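Local coordinates for protein putative sortase (PDB 2W1K) that probably catalyses the transpeptidation that links pilin subunits into the pilus fibre of Streptococcus pneumoniae, at residues N32-S37 against N53-D58; G65-P70 against M170-C175. One frame throughout, in Å; residues are numbered along the deposited sequence.

Overall arrangement
Contact 1 is a polar tie at the periphery, contact 2 an apolar one in the interior of the barrel; their centres lie 21 Å apart and their nearest atoms about 9 Å, without touching. They follow each other along the chain: the loop running on from contact 1 enters strand 65-69, the first strand of contact 2. Both also lead toward the probable active site. Contact 2 uses strand 168-176, whose Thr-Leu-Ile-Thr-Cys run matches the signature in which sortases carry their active-site cysteine. Cys175 there is touched by Phe45, which belongs to the loop closed off by contact 1 and lies in an Asp-Pro-Phe sequence consistent with the lid of pilus sortases.

Contact 1: N32-S37 against N53-D58; sequences NQRLAS and NYQVSD
Arg34 and the backbone of Asn53, Tyr54 and Gln55 form a small, partly hydrated polar contact at the periphery of the sortase domain, where the end region of helix 18-34 meets the loop leading to strand 65-69. The arginine chain is extended at first and then bent at chi3 (-65°), which presents the guanidinium edge to the loop. NH2 of Arg34 donates to the carbonyl O of Tyr54 at 2.9 Å, and this oxygen lies close to the guanidinium plane. Seen from the carbonyl the approach is less regular: the nitrogen stands 49° out of the carbonyl plane, and the N-H...O angle is a bent 135°.

Two waters extend the reach of the same edge to the neighbouring carbonyls. One accepts from Arg34 NH2 at 2.8 Å and donates a hydrogen bond to Asn53 O, 2.9 Å away; the other accepts from Arg34 NH1 at 2.9 Å and probably donates to Gln55 O at 3.0 Å. Over one face of the guanidinium, displaced toward its rim, sits Gln55 OE1, 4.2 Å above the plane. The Tyr54 side chain turns inward instead, its OH bonded to His93 and its ring nearly parallel to that of Tyr31.

Three successive carbonyls thus share one cationic edge, directly or through water, a charge-assisted link between the end region of helix 18-34 and the later loop.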
loop_
_atom_site.group_PDB
_atom_site.type_symbol
_atom_site.label_atom_id
_atom_site.label_comp_id
_atom_site.label_asym_id
_atom_site.label_seq_id
_atom_site.Cartn_x
_atom_site.Cartn_y
_atom_site.Cartn_z
ATOM N N ASN A 32 -11.011 -0.480 -9.506
ATOM C CA ASN A 32 -11.212 -1.836 -8.988
ATOM C C ASN A 32 -12.184 -2.636 -9.898
ATOM O O ASN A 32 -12.018 -3.825 -10.041
ATOM C CB ASN A 32 -11.647 -1.831 -7.484
ATOM C CG ASN A 32 -10.480 -1.496 -6.548
ATOM O OD1 ASN A 32 -9.383 -1.244 -7.032
ATOM N ND2 ASN A 32 -10.691 -1.527 -5.195
ATOM N N GLN A 33 -13.174 -1.955 -10.512
ATOM C CA GLN A 33 -14.232 -2.572 -11.288
ATOM C C GLN A 33 -13.626 -3.112 -12.546
ATOM O O GLN A 33 -14.009 -4.198 -12.937
ATOM C CB GLN A 33 -15.375 -1.608 -11.678
ATOM C CG GLN A 33 -16.211 -1.019 -10.450
ATOM C CD GLN A 33 -17.368 -1.922 -9.869
ATOM O OE1 GLN A 33 -17.227 -2.517 -8.730
ATOM N NE2 GLN A 33 -18.518 -2.039 -10.647
ATOM N N ARG A 34 -12.637 -2.419 -13.153
ATOM C CA ARG A 34 -12.025 -2.946 -14.399
ATOM C C ARG A 34 -11.149 -4.159 -14.250
ATOM O O ARG A 34 -10.854 -4.832 -15.272
ATOM C CB ARG A 34 -11.166 -1.912 -15.127
ATOM C CG ARG A 34 -11.813 -0.616 -15.359
ATOM C CD ARG A 34 -11.037 0.346 -16.213
ATOM N NE ARG A 34 -9.748 0.829 -15.674
ATOM C CZ ARG A 34 -9.628 1.918 -14.927
ATOM N NH1 ARG A 34 -10.736 2.596 -14.585
ATOM N NH2 ARG A 34 -8.441 2.334 -14.549
ATOM N N LEU A 35 -10.659 -4.452 -13.036
ATOM C CA LEU A 35 -9.829 -5.656 -12.835
ATOM C C LEU A 35 -10.450 -7.026 -13.156
ATOM O O LEU A 35 -9.706 -7.977 -13.502
ATOM C CB LEU A 35 -9.431 -5.756 -11.372
ATOM C CG LEU A 35 -8.567 -4.642 -10.822
ATOM C CD1 LEU A 35 -8.393 -4.924 -9.311
ATOM C CD2 LEU A 35 -7.242 -4.611 -11.591
ATOM N N ALA A 36 -11.759 -7.214 -12.993
ATOM C CA ALA A 36 -12.314 -8.512 -13.572
ATOM C C ALA A 36 -11.659 -8.820 -14.997
ATOM O O ALA A 36 -10.909 -9.837 -15.178
ATOM C CB ALA A 36 -13.918 -8.567 -13.620
ATOM N N SER A 37 -11.907 -7.924 -15.963
ATOM C CA SER A 37 -11.124 -7.797 -17.250
ATOM C C SER A 37 -9.571 -8.095 -17.338
ATOM O O SER A 37 -9.167 -8.878 -18.219
ATOM C CB SER A 37 -11.412 -6.432 -17.905
ATOM O OG SER A 37 -12.715 -5.973 -17.575
ATOM N N ASN A 53 -1.849 2.417 -16.807
ATOM C CA ASN A 53 -2.614 3.660 -16.750
ATOM C C ASN A 53 -3.725 3.491 -15.767
ATOM O O ASN A 53 -4.779 2.968 -16.090
ATOM C CB ASN A 53 -3.184 4.060 -18.124
ATOM C CG ASN A 53 -3.281 2.866 -19.121
ATOM O OD1 ASN A 53 -2.537 2.790 -20.161
ATOM N ND2 ASN A 53 -4.239 1.925 -18.826
ATOM N N TYR A 54 -3.473 3.910 -14.539
ATOM C CA TYR A 54 -4.488 3.817 -13.514
ATOM C C TYR A 54 -5.665 4.734 -13.787
ATOM O O TYR A 54 -6.774 4.389 -13.425
ATOM C CB TYR A 54 -3.892 4.171 -12.158
ATOM C CG TYR A 54 -3.101 3.075 -11.503
ATOM C CD1 TYR A 54 -1.811 2.802 -11.929
ATOM C CD2 TYR A 54 -3.628 2.342 -10.382
ATOM C CE1 TYR A 54 -1.029 1.837 -11.289
ATOM C CE2 TYR A 54 -2.860 1.394 -9.755
ATOM C CZ TYR A 54 -1.565 1.118 -10.204
ATOM O OH TYR A 54 -0.764 0.167 -9.564
ATOM N N GLN A 55 -5.437 5.900 -14.387
ATOM C CA GLN A 55 -6.515 6.904 -14.590
ATOM C C GLN A 55 -7.208 7.216 -13.254
ATOM O O GLN A 55 -8.454 7.259 -13.143
ATOM C CB GLN A 55 -7.563 6.441 -15.629
ATOM C CG GLN A 55 -6.939 5.992 -16.883
ATOM C CD GLN A 55 -7.905 5.704 -18.031
ATOM O OE1 GLN A 55 -8.977 5.116 -17.839
ATOM N NE2 GLN A 55 -7.493 6.071 -19.271
ATOM N N VAL A 56 -6.430 7.332 -12.209
ATOM C CA VAL A 56 -7.024 7.696 -10.906
ATOM C C VAL A 56 -6.693 9.234 -10.715
ATOM O O VAL A 56 -7.548 10.055 -10.383
ATOM C CB VAL A 56 -6.456 6.773 -9.736
ATOM C CG1 VAL A 56 -6.677 7.392 -8.351
ATOM C CG2 VAL A 56 -6.937 5.263 -9.902
ATOM N N SER A 57 -5.479 9.606 -11.073
ATOM C CA SER A 57 -5.091 11.036 -10.961
ATOM C C SER A 57 -4.669 11.582 -12.340
ATOM O O SER A 57 -4.195 10.797 -13.182
ATOM C CB SER A 57 -3.859 11.163 -10.004
ATOM O OG SER A 57 -3.576 12.577 -9.900
ATOM N N ASP A 58 -4.668 12.904 -12.536
ATOM C CA ASP A 58 -4.124 13.429 -13.788
ATOM C C ASP A 58 -2.607 13.331 -13.852
ATOM O O ASP A 58 -2.031 13.515 -14.879
ATOM C CB ASP A 58 -4.444 14.929 -13.923
ATOM C CG ASP A 58 -5.758 15.197 -14.667
ATOM O OD1 ASP A 58 -6.862 14.858 -14.108
ATOM O OD2 ASP A 58 -5.703 15.782 -15.809
HETATM O O HOH W 1 -10.032 4.772 -12.871
HETATM O O HOH W 2 -6.428 0.605 -15.496
#

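Contact 2: G65-P70 against M170-C175; sequences GYLSIP and MTLITC
Leu67 has its CG anti to the backbone N (chi1 -178°), whereas Ile69 sends CG1 anti to its carbonyl carbon (chi1 -51°); with these torsions both side chains reach from strand 65-69 into the interior of the sortase beta-barrel and meet Met170 and Leu172 of strand 168-176. The two strands are not sheet neighbours. Three others separate them either way round the sheet, and their axes pass 11.9 Å apart at 79°, nearly perpendicular, so side chains alone bridge the gap.

Leu67 and Met170 run past each other in opposite senses, Leu67 CD1 lying 4.0 Å from Met170 SD. The same methyl, Leu67 CD1, is 4.3 Å from Leu172 CD1 and so belongs to both pairs. Leu134 of strand 133-137 packs against Met170 and Leu172, and Phe189 of strand 183-196 against Leu172, adding to a buried apolar core.

On strand 168-176 the intervening Thr171 turns away from this core, where its OG1 bonds with Asn188 and Arg107. Strand 168-176 then runs on to Cys175, which touches Arg184, probably the catalytic cysteine and arginine, as in other sortases. Ile69 and Leu172 approach tip to tip, with Ile69 CD1 3.5 Å from Leu172 CD2, a close methyl-to-methyl contact.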
loop_
_atom_site.group_PDB
_atom_site.type_symbol
_atom_site.label_atom_id
_atom_site.label_comp_id
_atom_site.label_asym_id
_atom_site.label_seq_id
_atom_site.Cartn_x
_atom_site.Cartn_y
_atom_site.Cartn_z
ATOM N N GLY A 65 -1.628 7.749 -1.334
ATOM C CA GLY A 65 -1.948 7.548 0.100
ATOM C C GLY A 65 -0.680 7.605 0.926
ATOM O O GLY A 65 0.426 7.704 0.366
ATOM N N TYR A 66 -0.831 7.601 2.257
ATOM C CA TYR A 66 0.313 7.410 3.140
ATOM C C TYR A 66 0.153 6.185 3.987
ATOM O O TYR A 66 -0.951 5.910 4.494
ATOM C CB TYR A 66 0.570 8.618 4.078
ATOM C CG TYR A 66 1.563 9.519 3.470
ATOM C CD1 TYR A 66 1.140 10.392 2.493
ATOM C CD2 TYR A 66 2.891 9.558 3.875
ATOM C CE1 TYR A 66 1.972 11.255 1.898
ATOM C CE2 TYR A 66 3.804 10.458 3.228
ATOM C CZ TYR A 66 3.278 11.264 2.261
ATOM O OH TYR A 66 3.960 12.179 1.544
ATOM N N LEU A 67 1.271 5.508 4.209
ATOM C CA LEU A 67 1.218 4.259 4.904
ATOM C C LEU A 67 2.188 4.310 6.118
ATOM O O LEU A 67 3.355 4.770 6.028
ATOM C CB LEU A 67 1.589 3.101 3.935
ATOM C CG LEU A 67 1.523 1.673 4.524
ATOM C CD1 LEU A 67 1.293 0.671 3.389
ATOM C CD2 LEU A 67 2.858 1.258 5.245
ATOM N N SER A 68 1.730 3.787 7.230
ATOM C CA SER A 68 2.520 3.903 8.427
ATOM C C SER A 68 2.486 2.581 9.187
ATOM O O SER A 68 1.441 1.941 9.252
ATOM C CB SER A 68 1.985 5.062 9.278
ATOM O OG SER A 68 2.498 4.969 10.560
ATOM N N ILE A 69 3.655 2.101 9.654
ATOM C CA ILE A 69 3.678 0.909 10.536
ATOM C C ILE A 69 4.555 1.300 11.731
ATOM O O ILE A 69 5.792 1.176 11.659
ATOM C CB ILE A 69 4.344 -0.336 9.873
ATOM C CG1 ILE A 69 3.756 -0.632 8.515
ATOM C CG2 ILE A 69 4.453 -1.484 10.828
ATOM C CD1 ILE A 69 4.194 -1.922 7.948
ATOM N N PRO A 70 3.931 1.889 12.741
ATOM C CA PRO A 70 4.641 2.465 13.875
ATOM C C PRO A 70 5.625 1.501 14.522
ATOM O O PRO A 70 6.732 1.915 14.908
ATOM C CB PRO A 70 3.506 2.893 14.885
ATOM C CG PRO A 70 2.241 3.104 13.922
ATOM C CD PRO A 70 2.453 2.045 12.832
ATOM N N MET A 170 -4.692 -6.054 3.123
ATOM C CA MET A 170 -3.611 -5.332 2.493
ATOM C C MET A 170 -2.380 -6.228 2.598
ATOM O O MET A 170 -2.077 -6.703 3.749
ATOM C CB MET A 170 -3.290 -4.021 3.221
ATOM C CG MET A 170 -2.154 -3.224 2.532
ATOM S SD MET A 170 -2.006 -1.585 3.238
ATOM C CE MET A 170 -3.209 -0.733 2.196
ATOM N N THR A 171 -1.754 -6.538 1.455
ATOM C CA THR A 171 -0.582 -7.453 1.492
ATOM C C THR A 171 0.658 -6.634 1.145
ATOM O O THR A 171 0.653 -5.852 0.157
ATOM C CB THR A 171 -0.704 -8.644 0.523
ATOM O OG1 THR A 171 -1.843 -9.451 0.908
ATOM C CG2 THR A 171 0.627 -9.524 0.444
ATOM N N LEU A 172 1.670 -6.687 2.034
ATOM C CA LEU A 172 2.979 -6.032 1.810
ATOM C C LEU A 172 3.928 -7.035 1.114
ATOM O O LEU A 172 4.060 -8.190 1.550
ATOM C CB LEU A 172 3.573 -5.583 3.132
ATOM C CG LEU A 172 3.077 -4.233 3.666
ATOM C CD1 LEU A 172 1.780 -3.574 3.190
ATOM C CD2 LEU A 172 3.422 -3.837 5.071
ATOM N N ILE A 173 4.612 -6.597 0.044
ATOM C CA ILE A 173 5.538 -7.517 -0.626
ATOM C C ILE A 173 6.917 -6.875 -0.739
ATOM O O ILE A 173 7.035 -5.705 -1.081
ATOM C CB ILE A 173 5.050 -7.900 -2.077
ATOM C CG1 ILE A 173 6.022 -8.959 -2.663
ATOM C CG2 ILE A 173 4.893 -6.606 -2.957
ATOM C CD1 ILE A 173 5.484 -9.664 -3.959
ATOM N N THR A 174 7.954 -7.680 -0.493
ATOM C CA THR A 174 9.330 -7.226 -0.628
ATOM C C THR A 174 10.174 -8.393 -0.979
ATOM O O THR A 174 9.645 -9.504 -1.033
ATOM C CB THR A 174 9.861 -6.547 0.665
ATOM O OG1 THR A 174 11.086 -5.902 0.380
ATOM C CG2 THR A 174 10.082 -7.528 1.866
ATOM N N CYS A 175 11.487 -8.148 -1.250
ATOM C CA CYS A 175 12.375 -9.229 -1.687
ATOM C C CYS A 175 12.966 -10.018 -0.503
ATOM O O CYS A 175 13.179 -9.488 0.586
ATOM C CB CYS A 175 13.442 -8.692 -2.663
ATOM S SG CYS A 175 12.668 -8.277 -4.234
#